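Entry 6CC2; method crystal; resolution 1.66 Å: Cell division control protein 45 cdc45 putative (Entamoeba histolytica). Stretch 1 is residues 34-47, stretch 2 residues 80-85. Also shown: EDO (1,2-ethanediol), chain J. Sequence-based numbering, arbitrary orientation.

Stretch 1 (34-47) DAIVCYKILSMMFE
Stretch 2, residues 80-85: VFFIDC

A helix laid across a β-strand usually holds its place through side chains alone, because each element has spent its backbone hydrogen bonds on its own kind. Residues 34-47 and 80-85 of this putative Cdc45 illustrate the principle. Stretch 1 is helical throughout, with phi/psi near -60/-44 and i-to-i+4 hydrogen bonds such as Tyr-39 N to Ala-35 O at 3.0 Å; the one from Met-45 N to Ile-41 O is weak, at 3.4 Å. Ser-43 (chi1 p) adds a side-chain bond from OG to Lys-40 O, 2.6 Å. Residues 80-83 are extended and run roughly antiparallel to the helix, at 149°, with the axes 9.5 Å apart at closest approach. No direct hydrogen bond joins the stretches, which bury 328 Å² between them.

Along stretch 2 the alternation of a strand decides which residues take part. Val-80 (-125/141, chi1 m) lies out of reach. Phe-81 (-114/132, chi1 m, chi2 83°) points toward the helix and meets residues one turn apart: its CE1 lies 4.2 Å from CZ of Phe-46 (chi1 m, chi2 -14°), the two rings meeting obliquely, and its CD2 lies 4.5 Å from CD1 of Leu-42 (m, t). Phe-82 (-105/120, chi1 m, chi2 -38°) is again out of reach.

Ile-83 (-111/119; m, t) is the centre of the contact and sets the register, with Ile-83 CA 5.9 Å from Ala-35 CA. The approach to Ala-35 is close: Ile-83 CG2 sits 3.7 Å from Ala-35 CB and 3.8 Å from CB of Cys-38 (chi1 t). Ile-83 CD1 reaches farther along the helix, 4.3 Å from both Tyr-39 CB and Leu-42 CD1. These are apolar van der Waals contacts, favoured by the exclusion of water.

At Asp-84 the chain leaves the strand with positive phi (62/26), and the chemistry turns polar. With chi1 at -134°, between wells, and chi2 at 5°, its CB lies 4.1 Å from Ala-35 CB, while its OD2 stands 4.4 Å from OD2 of Asp-34 (chi1 t, chi2 22°). A water reconciles these like charges by donating to both, 2.7 Å from its oxygen to Asp-34 OD2 and 2.8 Å to Asp-84 OD2. Cys-85 (-154/169, chi1 p) ends the stretch out of reach.

Beyond the strand contact, Tyr-39 (chi1 t, chi2 -88°) places OH 2.5 Å from O1 of an ethanediol, hydrogen-bonded near the plane of its ring.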

# COMPACT_ATOMS: atom_id res chain seq x y z
N ASP A 34 6.14 0.63 1.76
CA ASP A 34 7.46 0.39 1.13
C ASP A 34 8.30 1.66 1.12
O ASP A 34 9.51 1.62 1.38
CB ASP A 34 7.23 -0.14 -0.28
CG ASP A 34 8.46 -0.79 -0.90
OD1 ASP A 34 9.40 -1.23 -0.18
OD2 ASP A 34 8.46 -0.89 -2.14
N ALA A 35 7.69 2.80 0.81
CA ALA A 35 8.43 4.05 0.82
C ALA A 35 8.94 4.39 2.22
O ALA A 35 10.07 4.85 2.37
CB ALA A 35 7.56 5.19 0.28
N ILE A 36 8.13 4.14 3.26
CA ILE A 36 8.60 4.39 4.63
C ILE A 36 9.78 3.48 4.94
O ILE A 36 10.77 3.89 5.57
CB ILE A 36 7.48 4.20 5.65
CG1 ILE A 36 6.29 5.13 5.33
CG2 ILE A 36 7.99 4.50 7.08
CD1 ILE A 36 5.16 5.05 6.35
N VAL A 37 9.69 2.21 4.52
CA VAL A 37 10.81 1.28 4.72
C VAL A 37 12.08 1.82 4.08
O VAL A 37 13.16 1.76 4.66
CB VAL A 37 10.44 -0.10 4.15
CG1 VAL A 37 11.67 -0.99 4.01
CG2 VAL A 37 9.35 -0.77 5.01
N CYS A 38 11.97 2.32 2.84
CA CYS A 38 13.14 2.85 2.16
C CYS A 38 13.74 4.02 2.94
O CYS A 38 14.94 4.04 3.24
CB CYS A 38 12.76 3.26 0.73
SG CYS A 38 14.11 3.94 -0.26
N TYR A 39 12.89 4.97 3.34
CA TYR A 39 13.35 6.06 4.19
C TYR A 39 14.05 5.54 5.44
O TYR A 39 15.10 6.04 5.83
CB TYR A 39 12.18 6.94 4.60
CG TYR A 39 12.60 8.11 5.44
CD1 TYR A 39 12.70 7.99 6.83
CD2 TYR A 39 12.96 9.31 4.88
CE1 TYR A 39 13.12 9.03 7.61
CE2 TYR A 39 13.38 10.36 5.65
CZ TYR A 39 13.47 10.21 7.02
OH TYR A 39 13.89 11.27 7.82
N LYS A 40 13.44 4.56 6.12
CA LYS A 40 14.01 4.04 7.36
C LYS A 40 15.41 3.48 7.14
O LYS A 40 16.35 3.80 7.89
CB LYS A 40 13.07 2.95 7.93
CG LYS A 40 13.57 2.23 9.18
CD LYS A 40 13.75 3.18 10.33
CE LYS A 40 14.15 2.46 11.60
NZ LYS A 40 14.33 3.42 12.74
N ILE A 41 15.57 2.66 6.10
CA ILE A 41 16.86 2.02 5.85
C ILE A 41 17.93 3.06 5.50
O ILE A 41 19.06 3.02 6.00
CB ILE A 41 16.71 0.94 4.76
CG1 ILE A 41 15.86 -0.21 5.31
CG2 ILE A 41 18.06 0.43 4.30
CD1 ILE A 41 15.56 -1.32 4.29
N LEU A 42 17.59 4.00 4.60
CA LEU A 42 18.50 5.09 4.32
C LEU A 42 18.81 5.88 5.59
O LEU A 42 19.96 6.28 5.83
CB LEU A 42 17.94 6.01 3.25
CG LEU A 42 17.75 5.37 1.88
CD1 LEU A 42 16.91 6.32 1.01
CD2 LEU A 42 19.06 5.03 1.21
N SER A 43 17.79 6.15 6.40
CA SER A 43 18.01 6.99 7.57
C SER A 43 18.93 6.32 8.58
O SER A 43 19.66 7.00 9.29
CB SER A 43 16.68 7.36 8.21
OG SER A 43 16.11 6.23 8.85
N MSE A 44 18.92 4.99 8.65
CA MSE A 44 19.80 4.28 9.56
C MSE A 44 21.27 4.47 9.18
O MSE A 44 22.12 4.66 10.05
CB MSE A 44 19.47 2.78 9.57
CG MSE A 44 18.11 2.49 10.15
SE MSE A 44 17.51 0.70 9.69
CE MSE A 44 18.68 -0.34 10.88
N MSE A 45 21.55 4.39 7.88
CA MSE A 45 22.90 4.64 7.38
C MSE A 45 23.29 6.09 7.64
O MSE A 45 24.37 6.36 8.13
CB MSE A 45 22.96 4.34 5.88
CG MSE A 45 22.86 2.86 5.56
SE MSE A 45 23.18 2.55 3.68
CE MSE A 45 21.33 2.70 3.06
N PHE A 46 22.39 7.01 7.28
CA PHE A 46 22.68 8.43 7.47
C PHE A 46 22.96 8.76 8.93
O PHE A 46 23.91 9.50 9.24
CB PHE A 46 21.52 9.28 6.96
CG PHE A 46 21.26 9.18 5.49
CD1 PHE A 46 22.19 8.60 4.63
CD2 PHE A 46 20.06 9.64 4.96
CE1 PHE A 46 21.93 8.52 3.28
CE2 PHE A 46 19.82 9.56 3.61
CZ PHE A 46 20.77 9.01 2.77
N GLU A 47 22.15 8.22 9.85
CA GLU A 47 22.38 8.44 11.27
C GLU A 47 23.78 7.99 11.69
O GLU A 47 24.51 8.71 12.37
CB GLU A 47 21.33 7.71 12.10
CG GLU A 47 19.94 8.30 12.06
CD GLU A 47 18.91 7.40 12.74
OE1 GLU A 47 19.31 6.61 13.63
OE2 GLU A 47 17.72 7.47 12.37
N VAL A 80 18.50 15.65 -2.84
CA VAL A 80 17.13 15.20 -2.64
C VAL A 80 17.01 13.77 -3.13
O VAL A 80 17.61 13.39 -4.15
CB VAL A 80 16.10 16.11 -3.35
CG1 VAL A 80 16.21 17.51 -2.81
CG2 VAL A 80 16.28 16.06 -4.86
N PHE A 81 16.23 12.97 -2.40
CA PHE A 81 15.80 11.65 -2.81
C PHE A 81 14.29 11.69 -3.00
O PHE A 81 13.58 12.20 -2.13
CB PHE A 81 16.13 10.60 -1.76
CG PHE A 81 17.56 10.23 -1.70
CD1 PHE A 81 18.47 11.02 -1.00
CD2 PHE A 81 18.03 9.09 -2.35
CE1 PHE A 81 19.80 10.66 -0.93
CE2 PHE A 81 19.37 8.74 -2.28
CZ PHE A 81 20.25 9.53 -1.59
N PHE A 82 13.81 11.18 -4.12
CA PHE A 82 12.39 10.97 -4.38
C PHE A 82 12.14 9.47 -4.24
O PHE A 82 12.75 8.66 -4.95
CB PHE A 82 12.01 11.47 -5.76
CG PHE A 82 12.25 12.95 -5.98
CD1 PHE A 82 12.03 13.86 -4.96
CD2 PHE A 82 12.71 13.41 -7.19
CE1 PHE A 82 12.24 15.22 -5.15
CE2 PHE A 82 12.93 14.77 -7.39
CZ PHE A 82 12.69 15.68 -6.37
N ILE A 83 11.26 9.11 -3.30
CA ILE A 83 11.03 7.71 -2.94
C ILE A 83 9.64 7.27 -3.40
O ILE A 83 8.62 7.80 -2.93
CB ILE A 83 11.22 7.49 -1.43
CG1 ILE A 83 12.65 7.85 -1.03
CG2 ILE A 83 10.89 6.05 -1.04
CD1 ILE A 83 12.92 7.80 0.47
N ASP A 84 9.63 6.27 -4.29
CA ASP A 84 8.41 5.63 -4.84
C ASP A 84 7.56 6.62 -5.62
O ASP A 84 6.37 6.44 -5.79
CB ASP A 84 7.59 4.90 -3.77
CG ASP A 84 7.15 3.49 -4.23
OD1 ASP A 84 7.55 3.05 -5.33
OD2 ASP A 84 6.39 2.81 -3.49
N CYS A 85 8.19 7.67 -6.14
CA CYS A 85 7.57 8.59 -7.07
C CYS A 85 8.66 9.21 -7.93
O CYS A 85 9.85 9.04 -7.66
CB CYS A 85 6.77 9.67 -6.35
SG CYS A 85 7.76 10.73 -5.25
C1 EDO J . 14.35 10.05 11.30
O1 EDO J . 14.63 10.94 10.21
C2 EDO J . 15.53 9.10 11.48
O2 EDO J . 16.74 9.84 11.64
O HOH W 1 6.26 0.03 -3.35